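Local coordinates for uncharacterized protein (Cytophaga hutchinsonii ATCC 33406, PDB 3FF4) that is of unknown function but probably binds coenzyme A or a related nucleotide through its Rossmann-like CoA-binding domain, at residues Y65-P68 and Q69-L72; Y75-I78 and L79-K82. All blocks are in the same frame, centred on the assembly; numbering follows the deposited sequence. Where two conformers were deposited one is given.

Contact 1: residues Y65-P68 and Q69-L72; sequences YINP and QNQL
Gln71 reaches back past Pro68 CA to the backbone of Ile66, where its NE2 gives the carbonyl O of Ile66 a 3.1 Å hydrogen bond that is nearly straight at 173°. The acceptor lies in the plane of the Gln71 amide, whereas the donor is tilted 32° from the carbonyl plane. On the way the extended side chain brings its CD to 3.6 Å from Pro68 CA, and its CG meets CD1 of Ile66 at 3.6 Å. Chi1 of 41° sets Ile66 CG1 between its own backbone N and carbonyl carbon, and the chain extends from there to bring CD1 against this methylene. The turn leaves the end of strand 61-64 of a Rossmann-like parallel sheet and enters the short, weakly bonded helix 68-71, with Asn67 as N-cap: Asn67 OD1 accepts from Asn70 N at 2.8 Å. A water accepts from both Asn67 N and Asn70 ND2, bridging the cap. The same Gln71 amide also bonds Thr92 O through NE2 and Asn94 ND2 through OE1, so both of its polar atoms are satisfied. An alanine in place of Gln71 would remove the amide and would probably leave Ile66 O without this donor and the turn without its tie to Thr92 and Asn94.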
ATOM      1  N   TYR A  65      -4.726   1.420  -2.137  1.00 28.38           N
ATOM      2  CA  TYR A  65      -5.723   2.455  -2.317  1.00 30.13           C
ATOM      3  C   TYR A  65      -6.207   2.472  -3.750  1.00 30.78           C
ATOM      4  O   TYR A  65      -6.361   3.537  -4.299  1.00 33.87           O
ATOM      5  CB  TYR A  65      -5.187   3.841  -1.904  1.00 28.41           C
ATOM      6  CG  TYR A  65      -5.042   3.921  -0.417  1.00 28.70           C
ATOM      7  CD1 TYR A  65      -6.157   4.190   0.395  1.00 27.38           C
ATOM      8  CD2 TYR A  65      -3.806   3.653   0.203  1.00 27.43           C
ATOM      9  CE1 TYR A  65      -6.043   4.224   1.796  1.00 26.85           C
ATOM     10  CE2 TYR A  65      -3.683   3.705   1.618  1.00 26.43           C
ATOM     11  CZ  TYR A  65      -4.794   3.987   2.387  1.00 26.81           C
ATOM     12  OH  TYR A  65      -4.699   4.007   3.761  1.00 27.72           O
ATOM     13  N   ILE A  66      -6.387   1.303  -4.367  1.00 30.83           N
ATOM     14  CA  ILE A  66      -6.953   1.204  -5.716  1.00 29.86           C
ATOM     15  C   ILE A  66      -8.141   0.275  -5.584  1.00 29.59           C
ATOM     16  O   ILE A  66      -8.128  -0.611  -4.742  1.00 30.00           O
ATOM     17  CB  ILE A  66      -5.954   0.627  -6.760  1.00 29.41           C
ATOM     18  CG1 ILE A  66      -5.163  -0.537  -6.155  1.00 30.10           C
ATOM     19  CG2 ILE A  66      -4.956   1.701  -7.243  1.00 30.32           C
ATOM     20  CD1 ILE A  66      -4.436  -1.396  -7.237  1.00 30.75           C
ATOM     21  N   ASN A  67      -9.173   0.504  -6.382  1.00 29.27           N
ATOM     22  CA  ASN A  67     -10.378  -0.275  -6.284  1.00 30.52           C
ATOM     23  C   ASN A  67     -10.113  -1.679  -6.865  1.00 30.71           C
ATOM     24  O   ASN A  67      -9.126  -1.866  -7.625  1.00 29.76           O
ATOM     25  CB  ASN A  67     -11.561   0.459  -6.965  1.00 31.02           C
ATOM     26  CG  ASN A  67     -11.417   0.573  -8.512  1.00 33.01           C
ATOM     27  OD1 ASN A  67     -10.940  -0.334  -9.194  1.00 32.20           O
ATOM     28  ND2 ASN A  67     -11.873   1.698  -9.056  1.00 36.29           N
ATOM     29  N   PRO A  68     -10.977  -2.654  -6.521  1.00 30.92           N
ATOM     30  CA  PRO A  68     -10.763  -4.027  -6.949  1.00 31.35           C
ATOM     31  C   PRO A  68     -10.655  -4.198  -8.469  1.00 31.66           C
ATOM     32  O   PRO A  68      -9.860  -5.025  -8.926  1.00 31.99           O
ATOM     33  CB  PRO A  68     -11.977  -4.771  -6.374  1.00 31.22           C
ATOM     34  CG  PRO A  68     -12.347  -3.970  -5.157  1.00 31.77           C
ATOM     35  CD  PRO A  68     -12.129  -2.542  -5.605  1.00 31.05           C
ATOM     36  N   GLN A  69     -11.428  -3.434  -9.239  0.50 31.78           N
ATOM     37  CA  GLN A  69     -11.321  -3.477 -10.704  0.50 32.14           C
ATOM     38  C   GLN A  69      -9.896  -3.134 -11.173  0.50 32.23           C
ATOM     39  O   GLN A  69      -9.308  -3.870 -11.974  0.50 32.52           O
ATOM     40  CB  GLN A  69     -12.355  -2.559 -11.372  0.50 32.19           C
ATOM     41  CG  GLN A  69     -13.752  -3.158 -11.465  0.50 32.55           C
ATOM     42  CD  GLN A  69     -14.829  -2.094 -11.635  0.50 34.03           C
ATOM     43  OE1 GLN A  69     -14.719  -0.982 -11.093  0.50 34.11           O
ATOM     44  NE2 GLN A  69     -15.875  -2.427 -12.391  0.50 33.18           N
ATOM     45  N   ASN A  70      -9.343  -2.042 -10.644  1.00 31.90           N
ATOM     46  CA  ASN A  70      -7.980  -1.598 -10.966  1.00 31.90           C
ATOM     47  C   ASN A  70      -6.861  -2.470 -10.397  1.00 30.81           C
ATOM     48  O   ASN A  70      -5.713  -2.343 -10.823  1.00 31.25           O
ATOM     49  CB  ASN A  70      -7.757  -0.137 -10.553  1.00 31.95           C
ATOM     50  CG  ASN A  70      -8.597   0.842 -11.368  1.00 35.32           C
ATOM     51  OD1 ASN A  70      -8.882   0.618 -12.549  1.00 36.85           O
ATOM     52  ND2 ASN A  70      -8.999   1.942 -10.736  1.00 37.06           N
ATOM     53  N   GLN A  71      -7.188  -3.345  -9.443  1.00 29.99           N
ATOM     54  CA  GLN A  71      -6.209  -4.236  -8.849  1.00 28.27           C
ATOM     55  C   GLN A  71      -5.826  -5.342  -9.816  1.00 27.95           C
ATOM     56  O   GLN A  71      -4.706  -5.806  -9.794  1.00 27.00           O
ATOM     57  CB  GLN A  71      -6.740  -4.870  -7.561  1.00 28.49           C
ATOM     58  CG  GLN A  71      -6.830  -3.950  -6.362  1.00 26.99           C
ATOM     59  CD  GLN A  71      -7.641  -4.561  -5.229  1.00 26.22           C
ATOM     60  OE1 GLN A  71      -7.741  -5.793  -5.115  1.00 26.79           O
ATOM     61  NE2 GLN A  71      -8.196  -3.707  -4.365  1.00 24.20           N
ATOM     62  N   LEU A  72      -6.769  -5.780 -10.645  1.00 28.08           N
ATOM     63  CA  LEU A  72      -6.518  -6.856 -11.614  1.00 28.96           C
ATOM     64  C   LEU A  72      -5.177  -6.708 -12.333  1.00 29.37           C
ATOM     65  O   LEU A  72      -4.392  -7.649 -12.407  1.00 29.45           O
ATOM     66  CB  LEU A  72      -7.644  -6.896 -12.636  1.00 29.49           C
ATOM     67  CG  LEU A  72      -8.777  -7.894 -12.417  1.00 30.78           C
ATOM     68  CD1 LEU A  72      -9.237  -7.995 -10.981  1.00 31.53           C
ATOM     69  CD2 LEU A  72      -9.954  -7.529 -13.351  1.00 33.61           C
TER
HETATM   70  O   HOH W   1      -8.686   2.681  -8.104  1.00 35.51           O

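Contact 2: residues Y75-I78 and L79-K82; sequences YNYI and LSLK
This is a contact between successive turns of one helix, 75-81, packed with its buried side chains against strand 7-10 of the central sheet and against helix 95-103. Tyr77 and Leu81, four residues apart, meet on the inner side: Leu81 CD1 stands over one face of the Tyr77 ring, 4.2 Å from its centroid and 26° off the normal, a CH-pi contact. With CG anti to the backbone N (chi1 179°), the tyrosine ring stands out from the helix, and Leu81, one turn on, lays its methyls against it; the Tyr77 OH bonds Pro54 O beyond the helix. In the Rossmann-like fold this helix belongs to the connection between the parallel strands 61-64 and 85-88. Its i to i+4 backbone bonds include Leu79 N to Tyr75 O (3.0 Å) and Ser80 N to Asn76 O. Tyr77 O is gripped twice, by Leu81 N at 3.0 Å and by Ser80 OG at 2.8 Å; chi1 of 79° folds the serine hydroxyl back against the preceding turn, where it donates to this carbonyl. Leu79 lays its CG 3.4 Å from Tyr75 O, while its side chain also touches Asn104 and Ile106. Lys82, with positive phi, leaves the helical path, and its N bonds Leu79 O at 2.8 Å.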
ATOM      1  N   TYR A  75      -1.976  -7.574  -9.793  1.00 27.74           N
ATOM      2  CA  TYR A  75      -1.796  -8.842  -9.053  1.00 28.24           C
ATOM      3  C   TYR A  75      -0.347  -9.359  -9.141  1.00 28.30           C
ATOM      4  O   TYR A  75       0.307  -9.617  -8.131  1.00 28.40           O
ATOM      5  CB  TYR A  75      -2.723  -9.929  -9.629  1.00 27.92           C
ATOM      6  CG  TYR A  75      -4.186  -9.902  -9.212  1.00 28.75           C
ATOM      7  CD1 TYR A  75      -4.745  -8.805  -8.563  1.00 28.99           C
ATOM      8  CD2 TYR A  75      -5.028 -10.983  -9.521  1.00 29.38           C
ATOM      9  CE1 TYR A  75      -6.092  -8.792  -8.206  1.00 27.64           C
ATOM     10  CE2 TYR A  75      -6.371 -10.973  -9.163  1.00 28.09           C
ATOM     11  CZ  TYR A  75      -6.890  -9.879  -8.498  1.00 29.75           C
ATOM     12  OH  TYR A  75      -8.216  -9.859  -8.148  1.00 28.01           O
ATOM     13  N   ASN A  76       0.147  -9.516 -10.359  1.00 28.40           N
ATOM     14  CA  ASN A  76       1.484 -10.071 -10.548  1.00 29.21           C
ATOM     15  C   ASN A  76       2.572  -9.153 -10.013  1.00 28.66           C
ATOM     16  O   ASN A  76       3.583  -9.636  -9.521  1.00 29.70           O
ATOM     17  CB  ASN A  76       1.729 -10.418 -12.020  1.00 28.72           C
ATOM     18  CG  ASN A  76       0.940 -11.628 -12.453  1.00 32.48           C
ATOM     19  OD1 ASN A  76       0.516 -12.448 -11.620  1.00 33.04           O
ATOM     20  ND2 ASN A  76       0.716 -11.752 -13.764  1.00 34.10           N
ATOM     21  N   TYR A  77       2.347  -7.839 -10.080  1.00 28.10           N
ATOM     22  CA  TYR A  77       3.294  -6.877  -9.513  1.00 27.40           C
ATOM     23  C   TYR A  77       3.363  -7.009  -7.986  1.00 27.33           C
ATOM     24  O   TYR A  77       4.451  -7.091  -7.398  1.00 27.49           O
ATOM     25  CB  TYR A  77       2.965  -5.441  -9.942  1.00 27.49           C
ATOM     26  CG  TYR A  77       3.906  -4.390  -9.360  1.00 26.77           C
ATOM     27  CD1 TYR A  77       5.291  -4.426  -9.631  1.00 25.56           C
ATOM     28  CD2 TYR A  77       3.423  -3.394  -8.503  1.00 26.45           C
ATOM     29  CE1 TYR A  77       6.160  -3.484  -9.067  1.00 25.76           C
ATOM     30  CE2 TYR A  77       4.291  -2.416  -7.947  1.00 26.06           C
ATOM     31  CZ  TYR A  77       5.636  -2.488  -8.229  1.00 27.57           C
ATOM     32  OH  TYR A  77       6.467  -1.562  -7.690  1.00 28.41           O
ATOM     33  N   ILE A  78       2.198  -7.076  -7.362  1.00 26.44           N
ATOM     34  CA  ILE A  78       2.135  -7.247  -5.914  1.00 26.19           C
ATOM     35  C   ILE A  78       2.891  -8.540  -5.512  1.00 26.26           C
ATOM     36  O   ILE A  78       3.762  -8.500  -4.631  1.00 25.93           O
ATOM     37  CB  ILE A  78       0.669  -7.212  -5.384  1.00 25.11           C
ATOM     38  CG1 ILE A  78       0.053  -5.807  -5.609  1.00 23.94           C
ATOM     39  CG2 ILE A  78       0.629  -7.605  -3.915  1.00 25.73           C
ATOM     40  CD1 ILE A  78      -1.468  -5.780  -5.664  1.00 25.04           C
ATOM     41  N   LEU A  79       2.572  -9.646  -6.192  1.00 26.70           N
ATOM     42  CA  LEU A  79       3.284 -10.919  -5.995  1.00 27.16           C
ATOM     43  C   LEU A  79       4.801 -10.779  -6.185  1.00 27.34           C
ATOM     44  O   LEU A  79       5.566 -11.210  -5.321  1.00 28.89           O
ATOM     45  CB  LEU A  79       2.709 -12.018  -6.908  1.00 26.91           C
ATOM     46  CG  LEU A  79       1.286 -12.525  -6.628  1.00 26.89           C
ATOM     47  CD1 LEU A  79       0.891 -13.581  -7.663  1.00 25.82           C
ATOM     48  CD2 LEU A  79       1.136 -13.109  -5.214  1.00 25.06           C
ATOM     49  N   SER A  80       5.244 -10.162  -7.284  1.00 26.86           N
ATOM     50  CA  SER A  80       6.689  -9.978  -7.506  1.00 27.21           C
ATOM     51  C   SER A  80       7.381  -9.163  -6.390  1.00 27.19           C
ATOM     52  O   SER A  80       8.584  -9.299  -6.196  1.00 27.67           O
ATOM     53  CB  SER A  80       6.994  -9.344  -8.869  1.00 26.77           C
ATOM     54  OG  SER A  80       6.767  -7.937  -8.826  1.00 26.54           O
ATOM     55  N   LEU A  81       6.636  -8.321  -5.670  1.00 26.55           N
ATOM     56  CA  LEU A  81       7.240  -7.606  -4.557  1.00 26.54           C
ATOM     57  C   LEU A  81       7.494  -8.515  -3.345  1.00 26.47           C
ATOM     58  O   LEU A  81       8.270  -8.156  -2.442  1.00 26.17           O
ATOM     59  CB  LEU A  81       6.396  -6.407  -4.140  1.00 26.81           C
ATOM     60  CG  LEU A  81       6.259  -5.261  -5.149  1.00 27.34           C
ATOM     61  CD1 LEU A  81       5.172  -4.259  -4.667  1.00 25.06           C
ATOM     62  CD2 LEU A  81       7.621  -4.589  -5.309  1.00 26.09           C
ATOM     63  N   LYS A  82       6.824  -9.665  -3.319  1.00 26.26           N
ATOM     64  CA  LYS A  82       6.895 -10.599  -2.179  1.00 26.11           C
ATOM     65  C   LYS A  82       6.812  -9.876  -0.820  1.00 25.25           C
ATOM     66  O   LYS A  82       7.666 -10.074   0.040  1.00 24.66           O
ATOM     67  CB  LYS A  82       8.172 -11.462  -2.260  1.00 26.22           C
ATOM     68  CG  LYS A  82       8.219 -12.389  -3.479  1.00 29.58           C
ATOM     69  CD  LYS A  82       9.444 -13.332  -3.421  1.00 37.42           C
ATOM     70  CE  LYS A  82       9.034 -14.760  -2.929  1.00 42.04           C
ATOM     71  NZ  LYS A  82      10.167 -15.567  -2.329  1.00 45.43           N
TER

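Overall arrangement
Contacts 1 and 2 stand in series along the chain, their centres about 14 Å apart and each about 12 Å from the centre of the chain. Together they occupy much of the connection between strands 61-64 and 85-88: the capped turn leads out of the first strand, and the longer helix runs on toward the second. Their segments make no direct touch, yet Asn94 links them, bonding Gln71 OE1 of contact 1 and Tyr75 OH of contact 2. Strand 7-10 is likewise shared, with Leu10 touching both Ile66 and Ile78. Contact 1 lies at the surface and contact 2 is partly buried, both within the CoA-binding domain.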